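Long-range contacts in twitching motility pilus retraction protein (Geobacter sulfurreducens PCA, PDB 5ZFQ), which probably powers type IV pilus retraction as a hexameric ATPase motor, converting ATP hydrolysis into withdrawal of the pilus: residues A27-L32 and S42-T47; G103-R108 and F122-Y127; I152-P157 and G288-T293; H178-T183 and S196-Q201; L305-M310 and G340-N345. All blocks are in the same frame, centred on the assembly; numbering follows the deposited sequence.

Contact 1 of 5, residues A27-L32 and S42-T47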
# COMPACT_ATOMS: atom_id res chain seq x y z
N ALA A 27 18.68 31.37 37.97
CA ALA A 27 17.26 31.46 38.27
C ALA A 27 16.48 30.21 37.78
O ALA A 27 16.86 29.56 36.80
CB ALA A 27 16.70 32.70 37.66
N ASN A 28 15.40 29.85 38.48
CA ASN A 28 14.61 28.70 38.07
C ASN A 28 13.44 29.18 37.23
O ASN A 28 13.23 30.40 37.11
CB ASN A 28 14.13 27.90 39.30
CG ASN A 28 13.25 28.72 40.26
OD1 ASN A 28 12.39 29.48 39.83
ND2 ASN A 28 13.48 28.54 41.57
N MET A 29 12.68 28.23 36.66
CA MET A 29 11.60 28.56 35.73
C MET A 29 10.47 29.35 36.41
O MET A 29 9.83 30.20 35.77
CB MET A 29 11.02 27.29 35.08
CG MET A 29 11.87 26.70 33.97
SD MET A 29 12.11 27.81 32.53
CE MET A 29 10.53 27.68 31.69
N HIS A 30 10.24 29.09 37.69
CA HIS A 30 9.23 29.82 38.42
C HIS A 30 9.55 31.31 38.38
O HIS A 30 8.72 32.11 37.94
CB HIS A 30 9.13 29.32 39.86
CG HIS A 30 7.98 29.89 40.61
ND1 HIS A 30 7.96 31.18 41.09
CD2 HIS A 30 6.79 29.34 40.96
CE1 HIS A 30 6.82 31.41 41.72
NE2 HIS A 30 6.09 30.31 41.65
N GLN A 31 10.76 31.67 38.81
CA GLN A 31 11.30 33.02 38.65
C GLN A 31 11.16 33.54 37.23
O GLN A 31 10.72 34.67 37.02
CB GLN A 31 12.77 33.06 39.04
CG GLN A 31 13.02 32.90 40.49
CD GLN A 31 14.51 32.83 40.79
OE1 GLN A 31 15.14 31.78 40.65
NE2 GLN A 31 15.08 33.96 41.22
N LEU A 32 11.55 32.72 36.26
CA LEU A 32 11.57 33.18 34.88
C LEU A 32 10.17 33.46 34.34
O LEU A 32 9.94 34.46 33.66
CB LEU A 32 12.30 32.16 33.99
CG LEU A 32 13.84 32.14 34.14
CD1 LEU A 32 14.50 31.13 33.20
CD2 LEU A 32 14.44 33.53 33.93
N SER A 42 4.56 37.61 26.43
CA SER A 42 3.76 36.52 25.86
C SER A 42 4.61 35.26 25.71
O SER A 42 4.13 34.16 25.93
CB SER A 42 3.14 36.92 24.50
OG SER A 42 4.13 37.23 23.53
N ASP A 43 5.87 35.44 25.34
CA ASP A 43 6.73 34.31 24.99
C ASP A 43 8.06 34.34 25.73
O ASP A 43 8.71 35.37 25.82
CB ASP A 43 6.96 34.28 23.48
CG ASP A 43 5.67 34.33 22.71
OD1 ASP A 43 5.09 33.25 22.50
OD2 ASP A 43 5.23 35.44 22.33
N LEU A 44 8.46 33.19 26.27
CA LEU A 44 9.75 33.06 26.93
C LEU A 44 10.64 32.09 26.15
O LEU A 44 10.23 30.96 25.83
CB LEU A 44 9.57 32.59 28.38
CG LEU A 44 10.85 32.15 29.10
CD1 LEU A 44 11.78 33.37 29.37
CD2 LEU A 44 10.53 31.38 30.39
N HIS A 45 11.85 32.53 25.81
CA HIS A 45 12.74 31.67 25.04
C HIS A 45 13.92 31.22 25.86
O HIS A 45 14.61 32.03 26.48
CB HIS A 45 13.21 32.36 23.78
CG HIS A 45 12.15 32.50 22.74
ND1 HIS A 45 11.99 31.59 21.72
CD2 HIS A 45 11.17 33.41 22.59
CE1 HIS A 45 10.96 31.94 20.97
NE2 HIS A 45 10.44 33.05 21.48
N ILE A 46 14.13 29.90 25.86
CA ILE A 46 15.23 29.28 26.60
C ILE A 46 16.12 28.53 25.61
O ILE A 46 15.82 27.40 25.20
CB ILE A 46 14.72 28.29 27.69
CG1 ILE A 46 13.71 28.97 28.61
CG2 ILE A 46 15.90 27.70 28.46
CD1 ILE A 46 14.29 30.18 29.36
N THR A 47 17.23 29.16 25.25
CA THR A 47 18.12 28.54 24.31
C THR A 47 19.54 28.92 24.68
O THR A 47 19.74 29.93 25.36
CB THR A 47 17.78 28.96 22.87
OG1 THR A 47 18.38 28.04 21.96
CG2 THR A 47 18.27 30.37 22.59
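M29 and L44 meet through their ends, M29 CE lying 3.9 Å from L44 CD2. The same leucine branch also rests against L32, with L44 CD2 4.1 Å from L32 CB, so two residues three apart on the helix share one methyl. Next to them L32 and I46 pass at a slant and touch through their outermost carbons, L32 CD1 to I46 CD1 at 4.0 Å. All four side chains are buried, and no hydrogen bond joins the two segments. M29 gets there by folding its chain: chi2 of -62° and chi3 of -76° swing the thioether round to the strand, where the looser SD to I46 CG1 approach is 4.4 Å. Behind this apolar shell a capping box orders the first turn of the helix. Q31 N donates to N28 OD1 at 2.9 Å, nearly straight, and N28 N donates in return to Q31 OE1. Helix 29-38 lies against one face of the N-terminal antiparallel sheet, at strand 43-46. H45, in the same strand, instead meets a neighbouring subunit. F122 of the adjoining strand 117-125 packs on M29 and I46, while L76 of helix 70-79 touches M29 and L32.

Contact 2 of 5, residues G103-R108 and F122-Y127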
# COMPACT_ATOMS: atom_id res chain seq x y z
N GLY A 103 -1.11 30.26 41.33
CA GLY A 103 -0.97 31.66 41.69
C GLY A 103 -0.40 32.55 40.60
O GLY A 103 -0.34 33.76 40.76
N LEU A 104 0.01 31.96 39.48
CA LEU A 104 0.58 32.73 38.40
C LEU A 104 -0.23 32.58 37.11
O LEU A 104 -1.07 33.42 36.79
CB LEU A 104 2.03 32.32 38.17
CG LEU A 104 2.87 33.12 37.16
CD1 LEU A 104 2.92 34.61 37.51
CD2 LEU A 104 4.27 32.54 37.09
N SER A 105 -0.00 31.50 36.36
CA SER A 105 -0.70 31.33 35.09
C SER A 105 -0.63 29.92 34.55
O SER A 105 0.15 29.10 35.03
CB SER A 105 -0.14 32.30 34.04
OG SER A 105 -0.93 32.28 32.85
N ARG A 106 -1.45 29.65 33.54
CA ARG A 106 -1.34 28.45 32.72
C ARG A 106 -0.37 28.77 31.58
O ARG A 106 -0.38 29.89 31.05
CB ARG A 106 -2.71 28.02 32.19
CG ARG A 106 -3.54 27.11 33.10
CD ARG A 106 -2.94 25.70 33.24
NE ARG A 106 -3.98 24.68 33.04
CZ ARG A 106 -3.78 23.43 32.57
NH1 ARG A 106 -2.56 23.00 32.27
NH2 ARG A 106 -4.82 22.62 32.42
N PHE A 107 0.48 27.82 31.21
CA PHE A 107 1.40 28.04 30.11
C PHE A 107 1.31 26.93 29.08
O PHE A 107 0.88 25.83 29.40
CB PHE A 107 2.84 28.17 30.62
CG PHE A 107 3.03 29.28 31.61
CD1 PHE A 107 2.77 29.08 32.97
CD2 PHE A 107 3.46 30.52 31.20
CE1 PHE A 107 2.94 30.10 33.89
CE2 PHE A 107 3.63 31.55 32.13
CZ PHE A 107 3.38 31.34 33.47
N ARG A 108 1.69 27.23 27.85
CA ARG A 108 2.07 26.18 26.91
C ARG A 108 3.60 26.16 26.84
O ARG A 108 4.25 27.21 26.89
CB ARG A 108 1.47 26.42 25.52
CG ARG A 108 0.01 26.24 25.48
CD ARG A 108 -0.36 25.67 24.15
NE ARG A 108 0.27 24.37 23.88
CZ ARG A 108 -0.27 23.20 24.19
NH1 ARG A 108 -1.45 23.16 24.82
NH2 ARG A 108 0.36 22.06 23.90
N PHE A 122 8.15 29.07 25.80
CA PHE A 122 7.03 29.06 26.72
C PHE A 122 6.11 30.23 26.48
O PHE A 122 6.54 31.37 26.28
CB PHE A 122 7.56 29.00 28.15
CG PHE A 122 8.42 27.79 28.38
CD1 PHE A 122 7.85 26.59 28.76
CD2 PHE A 122 9.78 27.83 28.12
CE1 PHE A 122 8.64 25.46 28.92
CE2 PHE A 122 10.58 26.71 28.27
CZ PHE A 122 10.01 25.52 28.68
N ARG A 123 4.82 29.92 26.46
CA ARG A 123 3.81 30.88 26.05
C ARG A 123 2.71 30.98 27.09
O ARG A 123 2.18 29.97 27.53
CB ARG A 123 3.22 30.47 24.68
CG ARG A 123 4.27 30.31 23.58
CD ARG A 123 3.65 30.00 22.23
NE ARG A 123 3.19 28.61 22.14
CZ ARG A 123 2.09 28.20 21.49
NH1 ARG A 123 1.30 29.08 20.89
NH2 ARG A 123 1.78 26.91 21.46
N VAL A 124 2.39 32.20 27.49
CA VAL A 124 1.28 32.44 28.40
C VAL A 124 -0.09 32.06 27.82
O VAL A 124 -0.46 32.49 26.72
CB VAL A 124 1.22 33.92 28.81
CG1 VAL A 124 -0.03 34.21 29.65
CG2 VAL A 124 2.49 34.28 29.58
N ILE A 125 -0.82 31.24 28.56
CA ILE A 125 -2.24 31.04 28.29
C ILE A 125 -3.03 32.01 29.15
O ILE A 125 -3.05 31.89 30.37
CB ILE A 125 -2.71 29.60 28.58
CG1 ILE A 125 -2.00 28.60 27.68
CG2 ILE A 125 -4.20 29.48 28.36
CD1 ILE A 125 -2.30 27.19 28.06
N PRO A 126 -3.69 32.97 28.51
CA PRO A 126 -4.42 33.99 29.27
C PRO A 126 -5.64 33.40 29.97
O PRO A 126 -6.25 32.48 29.42
CB PRO A 126 -4.82 35.02 28.20
CG PRO A 126 -4.91 34.20 26.93
CD PRO A 126 -3.88 33.11 27.05
N TYR A 127 -5.97 33.89 31.16
CA TYR A 127 -7.18 33.46 31.86
C TYR A 127 -8.39 34.05 31.15
O TYR A 127 -9.39 33.36 30.89
CB TYR A 127 -7.18 33.89 33.33
CG TYR A 127 -6.28 33.08 34.27
CD1 TYR A 127 -6.62 31.77 34.66
CD2 TYR A 127 -5.11 33.65 34.81
CE1 TYR A 127 -5.80 31.03 35.55
CE2 TYR A 127 -4.29 32.92 35.71
CZ TYR A 127 -4.64 31.61 36.07
OH TYR A 127 -3.83 30.89 36.93
O HOH W 1 -3.92 30.91 32.76
O HOH W 2 2.98 24.78 22.91
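R108 and R123 pair across a beta hairpin, strands 105-114 and 117-125, in the N-terminal antiparallel sheet. Their side chains run side by side in the same direction, guanidinium planes 60° apart, and a single water accepts from both R108 NE, at 2.9 Å, and R123 NH2. The far end of R108 is anchored elsewhere, by salt bridges to D96 and E203. On this face I125 crosses R108 at a slant, its CD1 3.6 Å from R108 CG. F107 and V124 occupy the other face as a non-hydrogen-bonded pair, F107 CE2 lying 3.9 Å from V124 CG2. L104 and S105 both oppose I101 in a classic beta bulge. S105 OG, anti to the nitrogen (chi1 -172°), donates to R106 O at 3.0 Å, while I125 N reaches that oxygen from the opposite face of its carbonyl plane. An alanine here has no hydroxyl to give, which would probably leave R106 O with I125 N as its one donor of the two and a gap beside V124 CG1. Y127 turns its ring edge to L104 O. Over the centre of that ring sits a second water, which accepts from R106 N and donates to I125 O at 2.7 Å.

Contact 3 of 5, residues I152-P157 and G288-T293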
# COMPACT_ATOMS: atom_id res chain seq x y z
N ILE A 152 -20.74 25.06 11.74
CA ILE A 152 -20.13 26.38 11.60
C ILE A 152 -18.64 26.24 11.31
O ILE A 152 -17.93 25.53 12.04
CB ILE A 152 -20.32 27.23 12.87
CG1 ILE A 152 -21.81 27.37 13.19
CG2 ILE A 152 -19.67 28.59 12.70
CD1 ILE A 152 -22.13 28.42 14.23
N LEU A 153 -18.15 26.89 10.26
CA LEU A 153 -16.74 26.74 9.87
C LEU A 153 -15.94 28.02 10.04
O LEU A 153 -16.36 29.09 9.61
CB LEU A 153 -16.63 26.27 8.42
CG LEU A 153 -17.30 24.91 8.20
CD1 LEU A 153 -17.36 24.52 6.74
CD2 LEU A 153 -16.57 23.86 9.03
N VAL A 154 -14.80 27.90 10.71
CA VAL A 154 -13.83 28.98 10.76
C VAL A 154 -12.60 28.53 9.99
O VAL A 154 -11.90 27.62 10.44
CB VAL A 154 -13.43 29.35 12.18
CG1 VAL A 154 -12.62 30.64 12.18
CG2 VAL A 154 -14.65 29.49 13.06
N THR A 155 -12.35 29.13 8.83
CA THR A 155 -11.27 28.65 7.98
C THR A 155 -10.13 29.63 7.92
O THR A 155 -10.29 30.80 8.25
CB THR A 155 -11.74 28.37 6.54
OG1 THR A 155 -11.88 29.61 5.81
CG2 THR A 155 -13.06 27.59 6.56
N GLY A 156 -8.98 29.17 7.47
CA GLY A 156 -7.83 30.03 7.31
C GLY A 156 -6.56 29.32 7.71
O GLY A 156 -6.59 28.19 8.20
N PRO A 157 -5.42 29.99 7.50
CA PRO A 157 -4.17 29.38 7.96
C PRO A 157 -4.16 29.31 9.49
O PRO A 157 -4.70 30.21 10.13
CB PRO A 157 -3.09 30.32 7.41
CG PRO A 157 -3.78 31.65 7.25
CD PRO A 157 -5.20 31.31 6.87
N GLY A 288 -22.94 28.67 8.72
CA GLY A 288 -22.02 29.77 8.54
C GLY A 288 -20.59 29.37 8.26
O GLY A 288 -20.09 28.33 8.72
N VAL A 289 -19.91 30.21 7.49
CA VAL A 289 -18.52 29.99 7.14
C VAL A 289 -17.77 31.29 7.33
O VAL A 289 -18.15 32.32 6.79
CB VAL A 289 -18.33 29.51 5.67
CG1 VAL A 289 -16.83 29.33 5.35
CG2 VAL A 289 -19.15 28.23 5.39
N MET A 290 -16.71 31.25 8.11
CA MET A 290 -15.87 32.41 8.25
C MET A 290 -14.47 32.11 7.74
O MET A 290 -13.82 31.17 8.18
CB MET A 290 -15.86 32.87 9.70
CG MET A 290 -17.26 33.32 10.16
SD MET A 290 -17.35 33.68 11.92
CE MET A 290 -16.48 32.30 12.57
N SER A 291 -13.98 32.97 6.90
CA SER A 291 -12.64 32.84 6.39
C SER A 291 -11.84 34.00 6.88
O SER A 291 -12.22 35.11 6.70
CB SER A 291 -12.67 32.76 4.90
OG SER A 291 -13.12 31.50 4.57
N GLN A 292 -10.70 33.72 7.47
CA GLN A 292 -9.89 34.75 8.06
C GLN A 292 -8.48 34.93 7.64
O GLN A 292 -7.84 34.00 7.26
CB GLN A 292 -9.83 34.49 9.54
CG GLN A 292 -11.18 34.45 10.19
CD GLN A 292 -11.08 34.39 11.68
OE1 GLN A 292 -10.03 34.21 12.21
NE2 GLN A 292 -12.19 34.53 12.34
N THR A 293 -8.03 36.17 7.64
CA THR A 293 -6.65 36.51 7.39
C THR A 293 -6.13 37.55 8.35
O THR A 293 -6.76 38.53 8.56
CB THR A 293 -6.42 37.16 6.03
OG1 THR A 293 -7.05 36.40 5.02
CG2 THR A 293 -5.00 37.15 5.74
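T155 and S291 face each other in two neighbouring parallel strands inside the alpha/beta core sheet, of the RecA-like kind seen in secretion ATPases and presumably nucleotide-binding. The closely knit part runs from L153 to T155. Here the backbones alternate as donor and acceptor: L153 N binds G288 O, M290 N binds L153 O, and T155 N binds M290 O almost straight, at 176°. The hydroxyls add a rung of their own. T155 OG1 stands between its backbone nitrogen and carbonyl carbon (chi1 77°), which aims it across at S291; S291 OG donates to it at 2.6 Å. T155 OG1 also bonds to T256 O, so this buried oxygen is gripped twice. T262 of helix 259-268 packs over both residues, and over L153 and V289. On the other face V154 and M290 cross at a slant, CG2 to CE, with T165 of helix 162-176 over them.

Past T155 the pairing slackens. The last rung, Q292 N to T155 O, is longer at 3.1 Å, and the CA atoms of G156 and Q292 are 5.2 Å apart. P157 keeps only a light touch, its CD 3.8 Å from Q292 O, and packs on E245 of a neighbouring subunit. The chain is leaving the strand for what looks like a Walker A P-loop: G156 O is hydrogen-bonded by K162 NZ.

Contact 4 of 5, residues H178-T183 and S196-Q201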
# COMPACT_ATOMS: atom_id res chain seq x y z
N HIS A 178 -26.88 25.94 28.64
CA HIS A 178 -26.65 24.86 29.59
C HIS A 178 -26.35 23.56 28.85
O HIS A 178 -27.13 22.59 28.91
CB HIS A 178 -27.84 24.70 30.53
CG HIS A 178 -28.22 25.96 31.23
ND1 HIS A 178 -29.09 26.89 30.69
CD2 HIS A 178 -27.81 26.48 32.42
CE1 HIS A 178 -29.22 27.91 31.52
NE2 HIS A 178 -28.45 27.68 32.57
N ASP A 179 -25.22 23.55 28.15
CA ASP A 179 -24.85 22.45 27.28
C ASP A 179 -23.60 21.75 27.78
O ASP A 179 -22.94 22.21 28.71
CB ASP A 179 -24.59 22.93 25.84
CG ASP A 179 -25.86 23.42 25.14
OD1 ASP A 179 -26.99 23.08 25.59
OD2 ASP A 179 -25.71 24.14 24.11
N HIS A 180 -23.32 20.61 27.17
CA HIS A 180 -22.07 19.90 27.36
C HIS A 180 -21.22 20.25 26.15
O HIS A 180 -21.60 19.94 25.03
CB HIS A 180 -22.29 18.38 27.47
CG HIS A 180 -21.03 17.59 27.55
ND1 HIS A 180 -20.94 16.28 27.15
CD2 HIS A 180 -19.79 17.93 27.98
CE1 HIS A 180 -19.71 15.84 27.34
NE2 HIS A 180 -18.99 16.82 27.84
N ILE A 181 -20.10 20.93 26.40
CA ILE A 181 -19.17 21.36 25.35
C ILE A 181 -17.91 20.48 25.33
O ILE A 181 -17.13 20.48 26.29
CB ILE A 181 -18.72 22.85 25.52
CG1 ILE A 181 -19.92 23.81 25.52
CG2 ILE A 181 -17.71 23.24 24.44
CD1 ILE A 181 -19.55 25.26 25.70
N VAL A 182 -17.73 19.74 24.24
CA VAL A 182 -16.51 18.94 24.05
C VAL A 182 -15.68 19.51 22.91
O VAL A 182 -16.17 19.66 21.78
CB VAL A 182 -16.83 17.46 23.71
CG1 VAL A 182 -15.54 16.68 23.46
CG2 VAL A 182 -17.68 16.83 24.82
N THR A 183 -14.42 19.82 23.18
CA THR A 183 -13.50 20.28 22.14
C THR A 183 -12.43 19.22 21.89
O THR A 183 -12.06 18.47 22.79
CB THR A 183 -12.79 21.60 22.53
OG1 THR A 183 -11.86 21.34 23.59
CG2 THR A 183 -13.81 22.65 23.02
N SER A 196 -21.91 28.21 32.58
CA SER A 196 -23.20 27.51 32.59
C SER A 196 -23.15 26.13 31.91
O SER A 196 -23.98 25.27 32.18
CB SER A 196 -24.28 28.36 31.93
OG SER A 196 -24.55 29.52 32.69
N CYS A 197 -22.18 25.94 31.02
CA CYS A 197 -22.00 24.66 30.35
C CYS A 197 -21.03 23.75 31.10
O CYS A 197 -20.25 24.23 31.93
CB CYS A 197 -21.49 24.87 28.92
SG CYS A 197 -22.62 25.72 27.79
N VAL A 198 -21.09 22.45 30.84
CA VAL A 198 -20.01 21.57 31.27
C VAL A 198 -19.00 21.49 30.12
O VAL A 198 -19.36 21.15 28.98
CB VAL A 198 -20.52 20.15 31.64
CG1 VAL A 198 -19.36 19.18 31.86
CG2 VAL A 198 -21.39 20.20 32.88
N VAL A 199 -17.74 21.82 30.40
CA VAL A 199 -16.73 21.85 29.34
C VAL A 199 -15.64 20.77 29.50
O VAL A 199 -14.95 20.72 30.52
CB VAL A 199 -16.05 23.24 29.26
CG1 VAL A 199 -15.11 23.30 28.06
CG2 VAL A 199 -17.10 24.35 29.19
N ASN A 200 -15.50 19.93 28.48
CA ASN A 200 -14.43 18.94 28.41
C ASN A 200 -13.52 19.16 27.18
O ASN A 200 -14.00 19.12 26.04
CB ASN A 200 -15.01 17.53 28.37
CG ASN A 200 -15.45 17.05 29.73
OD1 ASN A 200 -14.63 16.93 30.64
ND2 ASN A 200 -16.75 16.77 29.87
N GLN A 201 -12.23 19.38 27.41
CA GLN A 201 -11.31 19.67 26.31
C GLN A 201 -10.24 18.59 26.20
O GLN A 201 -9.50 18.34 27.15
CB GLN A 201 -10.65 21.03 26.51
CG GLN A 201 -11.63 22.13 26.81
CD GLN A 201 -10.97 23.48 26.92
OE1 GLN A 201 -10.95 24.09 28.00
NE2 GLN A 201 -10.42 23.98 25.81
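With CG anti to the backbone N (chi1 175°), the H180 ring is carried across toward the next strand, where N200, its CG anti to the carbonyl carbon (chi1 -79°), presents its amide. N200 ND2 donates to H180 NE2 at 3.0 Å. H180 NE2 lies in the plane of the N200 amide, but ND2 sits 26° out of the imidazole plane, and the two planes stand almost perpendicular. V198 O lies at the ring edge, 3.4 Å from H180 CD2. Beyond the segments H180 ND1 bonds to D222 O, while N200 OD1 bonds to T47 of a neighbouring subunit, whose H45 meets the imidazole edge to face. A leucine in place of H180 would probably leave N200 ND2 and D222 O without their mates, the N200 amide then resting on its bond to T47 alone among the bonds described.

At the start of the pair C197 SG accepts from D179 N at 3.4 Å and packs on I181, 3.7 Å from its CD1. At the other end T183 and Q201 run alongside each other, and E185 takes bonds from T183 OG1 and Q201 NE2. Between these ends a parallel ladder goes from V198 N on D179 O to T183 N on N200 O. Strand 198-203 is outermost in the core sheet within the chain; 180-185 lies between it and 225-230, and helix 162-176 covers I181 and V199 through N174.

Contact 5 of 5, residues L305-M310 and G340-N345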
# COMPACT_ATOMS: atom_id res chain seq x y z
N LEU A 305 -7.39 42.09 11.23
CA LEU A 305 -8.13 40.98 10.71
C LEU A 305 -9.02 41.30 9.54
O LEU A 305 -9.71 42.28 9.53
CB LEU A 305 -8.96 40.36 11.81
CG LEU A 305 -9.71 39.12 11.37
CD1 LEU A 305 -8.80 37.92 11.38
CD2 LEU A 305 -10.93 38.87 12.21
N ALA A 306 -8.95 40.47 8.52
CA ALA A 306 -9.76 40.56 7.33
C ALA A 306 -10.62 39.30 7.38
O ALA A 306 -10.16 38.23 7.65
CB ALA A 306 -8.92 40.63 6.10
N LEU A 307 -11.87 39.45 7.07
CA LEU A 307 -12.80 38.36 7.32
C LEU A 307 -13.86 38.25 6.24
O LEU A 307 -14.56 39.23 5.92
CB LEU A 307 -13.45 38.54 8.70
CG LEU A 307 -14.55 37.58 9.15
CD1 LEU A 307 -14.00 36.23 9.63
CD2 LEU A 307 -15.38 38.28 10.22
N GLU A 308 -14.05 37.06 5.73
CA GLU A 308 -15.08 36.81 4.78
C GLU A 308 -16.09 35.99 5.54
O GLU A 308 -15.76 35.03 6.15
CB GLU A 308 -14.53 36.05 3.61
CG GLU A 308 -15.61 35.41 2.77
CD GLU A 308 -15.26 35.27 1.32
OE1 GLU A 308 -15.19 36.27 0.63
OE2 GLU A 308 -15.07 34.17 0.87
N VAL A 309 -17.35 36.42 5.52
CA VAL A 309 -18.41 35.71 6.20
C VAL A 309 -19.53 35.30 5.28
O VAL A 309 -20.09 36.11 4.62
CB VAL A 309 -19.07 36.60 7.26
CG1 VAL A 309 -20.13 35.85 8.01
CG2 VAL A 309 -18.06 37.17 8.20
N MET A 310 -19.89 34.04 5.28
CA MET A 310 -21.00 33.57 4.49
C MET A 310 -22.09 33.01 5.38
O MET A 310 -21.86 32.08 6.09
CB MET A 310 -20.53 32.46 3.58
CG MET A 310 -21.50 32.09 2.49
SD MET A 310 -22.75 30.88 2.84
CE MET A 310 -21.89 29.44 3.30
N GLY A 340 -25.70 40.02 7.12
CA GLY A 340 -24.42 40.29 7.72
C GLY A 340 -23.26 39.67 6.98
O GLY A 340 -22.16 39.73 7.43
N MET A 341 -23.52 39.08 5.83
CA MET A 341 -22.46 38.48 5.06
C MET A 341 -21.53 39.53 4.52
O MET A 341 -21.92 40.63 4.32
CB MET A 341 -23.02 37.75 3.86
CG MET A 341 -24.20 36.88 4.11
SD MET A 341 -24.59 35.94 2.65
CE MET A 341 -23.04 35.22 2.32
N GLN A 342 -20.28 39.18 4.30
CA GLN A 342 -19.35 40.07 3.70
C GLN A 342 -18.35 39.29 2.94
O GLN A 342 -17.93 38.27 3.39
CB GLN A 342 -18.65 40.92 4.73
CG GLN A 342 -18.05 40.16 5.86
CD GLN A 342 -17.54 41.04 6.98
OE1 GLN A 342 -18.29 41.74 7.61
NE2 GLN A 342 -16.27 40.98 7.22
N THR A 343 -17.93 39.77 1.79
CA THR A 343 -16.86 39.12 1.05
C THR A 343 -15.51 39.59 1.60
O THR A 343 -15.43 40.62 2.28
CB THR A 343 -16.92 39.43 -0.47
OG1 THR A 343 -16.78 40.84 -0.68
CG2 THR A 343 -18.25 38.97 -1.07
N MET A 344 -14.47 38.82 1.29
CA MET A 344 -13.10 39.20 1.58
C MET A 344 -12.81 40.56 0.94
O MET A 344 -12.22 41.42 1.59
CB MET A 344 -12.12 38.14 1.07
CG MET A 344 -10.68 38.47 1.38
SD MET A 344 -10.40 38.70 3.17
CE MET A 344 -10.74 37.06 3.80
N ASN A 345 -13.23 40.76 -0.30
CA ASN A 345 -13.04 42.05 -0.95
C ASN A 345 -13.77 43.17 -0.19
O ASN A 345 -13.21 44.25 -0.01
CB ASN A 345 -13.49 42.03 -2.42
CG ASN A 345 -12.33 41.73 -3.38
OD1 ASN A 345 -11.15 41.77 -2.99
ND2 ASN A 345 -12.65 41.42 -4.64
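V309 and Q342 exchange the two backbone bonds of the contact: V309 N donates to Q342 O at 2.9 Å, and Q342 N returns to V309 O. They form a single antiparallel hydrogen-bonded bridge.

Two side-chain bonds flank it. Q342 NE2 donates to L307 O at 2.8 Å, very straight at 172°; the bond stays in the plane of the glutamine amide but comes down on the carbonyl from 35° above its plane. On the other side E308, extended with CG anti to its nitrogen (chi1 163°), sends OE1 to M344 N, 2.7 Å away, where the donor meets the anti side of the carboxylate. The other oxygen, OE2, is bonded to A259 N, so both oxygens of this buried acid have a backbone partner.

The site is the edge of the core sheet within this chain, strand 303-310, meeting the start of helix 344-353. T343 is the N-cap, its OG1 bonding to Q346 N, and the adjacent helix end would be expected to stabilise a negative charge on E308.

Apolar contacts fill in round these bonds. M344 folds at chi2 and chi3 to bring SD within 3.8 Å of A306 CB and its methyl against E308 CB. V309 CG2 lies 3.8 Å from Q342 CG. M341 and M310 run side by side, M341 CE 3.5 Å from M310 CG, and M332 of helix 328-333 packs on both.

Contacts 1 and 2 share the N-terminal sheet, centres 12 Å apart, and join where L44 N lies 2.6 Å from F122 O. Contacts 3, 4 and 5 all belong to the core sheet. Contact 3 lies inside the sheet and carries the start of the probable P-loop; contact 5 adjoins it, centres 9 Å apart, with S291 N 2.8 Å from E308 O. Contact 4, nested in the loop that contact 3 closes, lies at the opposite edge, its centre 22 Å from that of contact 3. Within one chain, contacts 1 and 4 are 33 Å apart between centres, yet T47 and N200 bond between neighbouring subunits, so these two sites meet across the hexamer interface.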